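PDB 5KCI: uncharacterized protein YPL067C from Saccharomyces cerevisiae, which is of unknown function but is probably a histidine triad protein, a family of nucleotide hydrolases and transferases, and is linked to amyloid toxicity. Local coordinates for residues 98-109 with 164-175. Residues are numbered along the deposited sequence; the frame is centred on the assembly and turned at random.
Sequences FEPGVVHLVLWS and IFHAHVLLFFPR. With SO4 (sulfate ion), chain D.
L170 puts CD2 between F98 and H104: it lies 3.6 Å from F98 CE2 and sits over one face of the H104 imidazole, 4.1 Å from the ring centroid, while CD1 meets F98 CZ. W19 and I22 of helix 19-28 also touch L170. At the other end W108 takes H166 CB over its six-membered ring, 3.6 Å from the centroid. With chi1 at 49°, H166 CG lies between its backbone N and carbonyl carbon, and the ring, its plane 31° from the six-membered ring of W108, donates from ND1 to I164 O. Strands 102-109 and 165-172 are the antiparallel central pair of a four-stranded sheet. H166 and H168, two residues apart and so on the same face, recall the H-x-H spacing of histidine triad proteins. Their NE2 atoms grip the sulfate, probably from the crystallisation liquor and also bonded by S160 N and N154 ND2: H166 NE2 to O1 at 2.7 Å, H168 NE2 to O2 at 2.8 Å. With that, an almost straight bond between H168 ND1 and H104 NE2 (2.8 Å) holds the H168 ring at both nitrogens. F172 packs CD1 3.4 Å from V102 CG2 and turns its edge to P100 O; W19 stacks on it and donates its backbone N to E99 OE2.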
loop_
_atom_site.group_PDB
_atom_site.type_symbol
_atom_site.label_atom_id
_atom_site.label_comp_id
_atom_site.label_asym_id
_atom_site.label_seq_id
_atom_site.Cartn_x
_atom_site.Cartn_y
_atom_site.Cartn_z
ATOM N N PHE A 98 -9.981 -10.770 -0.981
ATOM C CA PHE A 98 -8.891 -11.720 -1.089
ATOM C C PHE A 98 -9.181 -12.928 -0.198
ATOM O O PHE A 98 -10.034 -12.881 0.687
ATOM C CB PHE A 98 -7.582 -11.065 -0.663
ATOM C CG PHE A 98 -7.205 -9.880 -1.484
ATOM C CD1 PHE A 98 -7.247 -9.947 -2.858
ATOM C CD2 PHE A 98 -6.780 -8.715 -0.879
ATOM C CE1 PHE A 98 -6.886 -8.860 -3.629
ATOM C CE2 PHE A 98 -6.418 -7.620 -1.645
ATOM C CZ PHE A 98 -6.460 -7.702 -3.016
ATOM N N GLU A 99 -8.435 -14.008 -0.404
ATOM C CA GLU A 99 -8.689 -15.200 0.396
ATOM C C GLU A 99 -8.251 -14.958 1.842
ATOM O O GLU A 99 -7.417 -14.091 2.116
ATOM C CB GLU A 99 -7.980 -16.407 -0.206
ATOM C CG GLU A 99 -6.442 -16.379 -0.181
ATOM C CD GLU A 99 -5.824 -17.708 -0.541
ATOM O OE1 GLU A 99 -6.236 -18.734 0.050
ATOM O OE2 GLU A 99 -4.908 -17.741 -1.391
ATOM N N PRO A 100 -8.798 -15.715 2.795
ATOM C CA PRO A 100 -8.363 -15.557 4.182
ATOM C C PRO A 100 -6.848 -15.621 4.270
ATOM O O PRO A 100 -6.201 -16.414 3.583
ATOM C CB PRO A 100 -9.015 -16.747 4.903
ATOM C CG PRO A 100 -10.166 -17.099 4.082
ATOM C CD PRO A 100 -9.786 -16.801 2.654
ATOM N N GLY A 101 -6.285 -14.760 5.097
ATOM C CA GLY A 101 -4.863 -14.740 5.332
ATOM C C GLY A 101 -4.150 -13.646 4.575
ATOM O O GLY A 101 -3.034 -13.267 4.954
ATOM N N VAL A 102 -4.787 -13.115 3.532
ATOM C CA VAL A 102 -4.233 -11.974 2.802
ATOM C C VAL A 102 -4.606 -10.683 3.514
ATOM O O VAL A 102 -5.788 -10.364 3.689
ATOM C CB VAL A 102 -4.719 -11.964 1.351
ATOM C CG1 VAL A 102 -4.159 -10.718 0.629
ATOM C CG2 VAL A 102 -4.265 -13.231 0.637
ATOM N N VAL A 103 -3.587 -9.906 3.868
ATOM C CA VAL A 103 -3.726 -8.672 4.615
ATOM C C VAL A 103 -3.491 -7.548 3.625
ATOM O O VAL A 103 -2.513 -7.590 2.875
ATOM C CB VAL A 103 -2.713 -8.620 5.763
ATOM C CG1 VAL A 103 -2.742 -7.316 6.463
ATOM C CG2 VAL A 103 -3.016 -9.755 6.768
ATOM N N HIS A 104 -4.383 -6.568 3.616
ATOM C CA HIS A 104 -4.342 -5.487 2.623
ATOM C C HIS A 104 -3.878 -4.220 3.327
ATOM O O HIS A 104 -4.635 -3.624 4.109
ATOM C CB HIS A 104 -5.734 -5.316 2.030
ATOM C CG HIS A 104 -5.802 -4.362 0.898
ATOM N ND1 HIS A 104 -6.893 -4.300 0.064
ATOM C CD2 HIS A 104 -4.925 -3.431 0.450
ATOM C CE1 HIS A 104 -6.702 -3.355 -0.841
ATOM N NE2 HIS A 104 -5.518 -2.806 -0.626
ATOM N N LEU A 105 -2.648 -3.812 3.067
ATOM C CA LEU A 105 -2.090 -2.592 3.640
ATOM C C LEU A 105 -1.986 -1.532 2.560
ATOM O O LEU A 105 -2.050 -1.836 1.376
ATOM C CB LEU A 105 -0.699 -2.822 4.242
ATOM C CG LEU A 105 -0.557 -3.978 5.228
ATOM C CD1 LEU A 105 0.884 -4.071 5.718
ATOM C CD2 LEU A 105 -1.510 -3.791 6.406
ATOM N N VAL A 106 -1.819 -0.286 3.003
ATOM C CA VAL A 106 -1.607 0.859 2.121
ATOM C C VAL A 106 -0.344 1.548 2.586
ATOM O O VAL A 106 -0.199 1.848 3.773
ATOM C CB VAL A 106 -2.789 1.839 2.128
ATOM C CG1 VAL A 106 -2.501 3.023 1.138
ATOM C CG2 VAL A 106 -4.073 1.123 1.757
ATOM N N LEU A 107 0.561 1.783 1.653
ATOM C CA LEU A 107 1.807 2.487 1.866
ATOM C C LEU A 107 1.751 3.843 1.170
ATOM O O LEU A 107 1.816 3.914 -0.055
ATOM C CB LEU A 107 2.964 1.672 1.294
ATOM C CG LEU A 107 4.334 2.326 1.238
ATOM C CD1 LEU A 107 4.846 2.646 2.636
ATOM C CD2 LEU A 107 5.313 1.371 0.508
ATOM N N TRP A 108 1.692 4.892 1.967
ATOM C CA TRP A 108 1.672 6.280 1.512
ATOM C C TRP A 108 3.097 6.813 1.442
ATOM O O TRP A 108 3.925 6.542 2.324
ATOM C CB TRP A 108 0.840 7.133 2.470
ATOM C CG TRP A 108 -0.565 6.713 2.561
ATOM C CD1 TRP A 108 -1.104 5.820 3.451
ATOM C CD2 TRP A 108 -1.624 7.135 1.713
ATOM N NE1 TRP A 108 -2.461 5.686 3.213
ATOM C CE2 TRP A 108 -2.800 6.491 2.154
ATOM C CE3 TRP A 108 -1.703 8.025 0.629
ATOM C CZ2 TRP A 108 -4.032 6.694 1.527
ATOM C CZ3 TRP A 108 -2.920 8.219 0.019
ATOM C CH2 TRP A 108 -4.063 7.559 0.454
ATOM N N SER A 109 3.381 7.602 0.400
ATOM C CA SER A 109 4.707 8.182 0.240
ATOM C C SER A 109 4.611 9.665 -0.129
ATOM O O SER A 109 3.877 10.020 -1.044
ATOM C CB SER A 109 5.509 7.458 -0.846
ATOM O OG SER A 109 6.800 8.027 -0.988
ATOM N N ILE A 164 -1.440 12.130 -3.681
ATOM C CA ILE A 164 -0.509 11.535 -2.747
ATOM C C ILE A 164 -0.255 10.108 -3.210
ATOM O O ILE A 164 -1.196 9.312 -3.330
ATOM C CB ILE A 164 -1.033 11.526 -1.298
ATOM C CG1 ILE A 164 -1.642 12.878 -0.929
ATOM C CG2 ILE A 164 0.107 11.116 -0.333
ATOM C CD1 ILE A 164 -2.426 12.889 0.313
ATOM N N PHE A 165 1.002 9.769 -3.411
ATOM C CA PHE A 165 1.314 8.414 -3.837
ATOM C C PHE A 165 0.908 7.405 -2.769
ATOM O O PHE A 165 1.205 7.579 -1.584
ATOM C CB PHE A 165 2.799 8.275 -4.121
ATOM C CG PHE A 165 3.197 6.878 -4.525
ATOM C CD1 PHE A 165 3.224 6.511 -5.864
ATOM C CD2 PHE A 165 3.505 5.936 -3.573
ATOM C CE1 PHE A 165 3.567 5.208 -6.229
ATOM C CE2 PHE A 165 3.850 4.638 -3.947
ATOM C CZ PHE A 165 3.887 4.296 -5.288
ATOM N N HIS A 166 0.219 6.354 -3.189
ATOM C CA HIS A 166 -0.011 5.224 -2.304
ATOM C C HIS A 166 0.003 3.937 -3.105
ATOM O O HIS A 166 -0.499 3.886 -4.237
ATOM C CB HIS A 166 -1.324 5.327 -1.533
ATOM C CG HIS A 166 -2.516 5.649 -2.380
ATOM N ND1 HIS A 166 -2.686 6.873 -2.988
ATOM C CD2 HIS A 166 -3.618 4.922 -2.686
ATOM C CE1 HIS A 166 -3.822 6.876 -3.663
ATOM N NE2 HIS A 166 -4.409 5.702 -3.490
ATOM N N ALA A 167 0.628 2.926 -2.501
ATOM C CA ALA A 167 0.716 1.587 -3.039
ATOM C C ALA A 167 -0.080 0.652 -2.147
ATOM O O ALA A 167 -0.110 0.807 -0.925
ATOM C CB ALA A 167 2.175 1.097 -3.125
ATOM N N HIS A 168 -0.735 -0.302 -2.771
ATOM C CA HIS A 168 -1.390 -1.391 -2.068
ATOM C C HIS A 168 -0.357 -2.492 -1.844
ATOM O O HIS A 168 0.265 -2.965 -2.796
ATOM C CB HIS A 168 -2.597 -1.869 -2.862
ATOM C CG HIS A 168 -3.633 -0.810 -3.035
ATOM N ND1 HIS A 168 -4.674 -0.655 -2.154
ATOM C CD2 HIS A 168 -3.740 0.206 -3.933
ATOM C CE1 HIS A 168 -5.414 0.381 -2.520
ATOM N NE2 HIS A 168 -4.870 0.918 -3.598
ATOM N N VAL A 169 -0.126 -2.837 -0.583
ATOM C CA VAL A 169 0.881 -3.819 -0.199
ATOM C C VAL A 169 0.125 -4.961 0.436
ATOM O O VAL A 169 -0.548 -4.757 1.451
ATOM C CB VAL A 169 1.904 -3.254 0.789
ATOM C CG1 VAL A 169 2.861 -4.307 1.254
ATOM C CG2 VAL A 169 2.693 -2.078 0.180
ATOM N N LEU A 170 0.214 -6.134 -0.168
ATOM C CA LEU A 170 -0.494 -7.328 0.257
ATOM C C LEU A 170 0.494 -8.283 0.888
ATOM O O LEU A 170 1.553 -8.546 0.314
ATOM C CB LEU A 170 -1.165 -8.026 -0.930
ATOM C CG LEU A 170 -2.059 -7.131 -1.800
ATOM C CD1 LEU A 170 -2.749 -7.985 -2.850
ATOM C CD2 LEU A 170 -3.086 -6.397 -1.000
ATOM N N LEU A 171 0.099 -8.847 2.042
ATOM C CA LEU A 171 0.922 -9.801 2.765
ATOM C C LEU A 171 0.101 -11.059 2.931
ATOM O O LEU A 171 -1.036 -10.975 3.398
ATOM C CB LEU A 171 1.298 -9.281 4.151
ATOM C CG LEU A 171 1.988 -7.925 4.229
ATOM C CD1 LEU A 171 2.349 -7.622 5.661
ATOM C CD2 LEU A 171 3.194 -7.906 3.325
ATOM N N PHE A 172 0.655 -12.215 2.554
ATOM C CA PHE A 172 -0.102 -13.461 2.654
ATOM C C PHE A 172 0.403 -14.272 3.843
ATOM O O PHE A 172 1.585 -14.644 3.899
ATOM C CB PHE A 172 -0.012 -14.271 1.361
ATOM C CG PHE A 172 -0.917 -15.515 1.324
ATOM C CD1 PHE A 172 -2.144 -15.550 1.978
ATOM C CD2 PHE A 172 -0.545 -16.616 0.567
ATOM C CE1 PHE A 172 -2.950 -16.674 1.913
ATOM C CE2 PHE A 172 -1.368 -17.737 0.488
ATOM C CZ PHE A 172 -2.569 -17.753 1.167
ATOM N N PHE A 173 -0.520 -14.578 4.760
ATOM C CA PHE A 173 -0.279 -15.428 5.920
ATOM C C PHE A 173 -1.172 -16.656 5.743
ATOM O O PHE A 173 -2.323 -16.646 6.176
ATOM C CB PHE A 173 -0.613 -14.702 7.223
ATOM C CG PHE A 173 0.190 -13.455 7.474
ATOM C CD1 PHE A 173 -0.260 -12.231 7.033
ATOM C CD2 PHE A 173 1.353 -13.498 8.196
ATOM C CE1 PHE A 173 0.440 -11.100 7.307
ATOM C CE2 PHE A 173 2.058 -12.374 8.469
ATOM C CZ PHE A 173 1.606 -11.151 8.000
ATOM N N PRO A 174 -0.699 -17.719 5.092
ATOM C CA PRO A 174 -1.563 -18.897 4.891
ATOM C C PRO A 174 -2.103 -19.445 6.210
ATOM O O PRO A 174 -1.434 -19.416 7.240
ATOM C CB PRO A 174 -0.641 -19.908 4.200
ATOM C CG PRO A 174 0.465 -19.053 3.580
ATOM C CD PRO A 174 0.656 -17.936 4.582
ATOM N N ARG A 175 -3.345 -19.905 6.164
ATOM C CA ARG A 175 -4.010 -20.386 7.377
ATOM C C ARG A 175 -3.299 -21.611 7.956
ATOM O O ARG A 175 -3.374 -21.866 9.168
ATOM C CB ARG A 175 -5.474 -20.676 7.057
ATOM C CG ARG A 175 -6.354 -19.429 6.985
ATOM C CD ARG A 175 -6.635 -18.850 8.367
ATOM N NE ARG A 175 -7.602 -17.754 8.316
ATOM C CZ ARG A 175 -7.311 -16.462 8.476
ATOM N NH1 ARG A 175 -6.068 -16.053 8.720
ATOM N NH2 ARG A 175 -8.284 -15.564 8.399
HETATM S S SO4 D . -6.967 3.797 -4.441
HETATM O O1 SO4 D . -6.986 5.265 -4.242
HETATM O O2 SO4 D . -5.678 3.283 -4.869
HETATM O O3 SO4 D . -7.317 3.124 -3.171
HETATM O O4 SO4 D . -7.960 3.437 -5.446
HETATM O O HOH W 1 -7.715 -12.581 6.752
HETATM O O HOH W 2 3.038 11.658 -2.990
#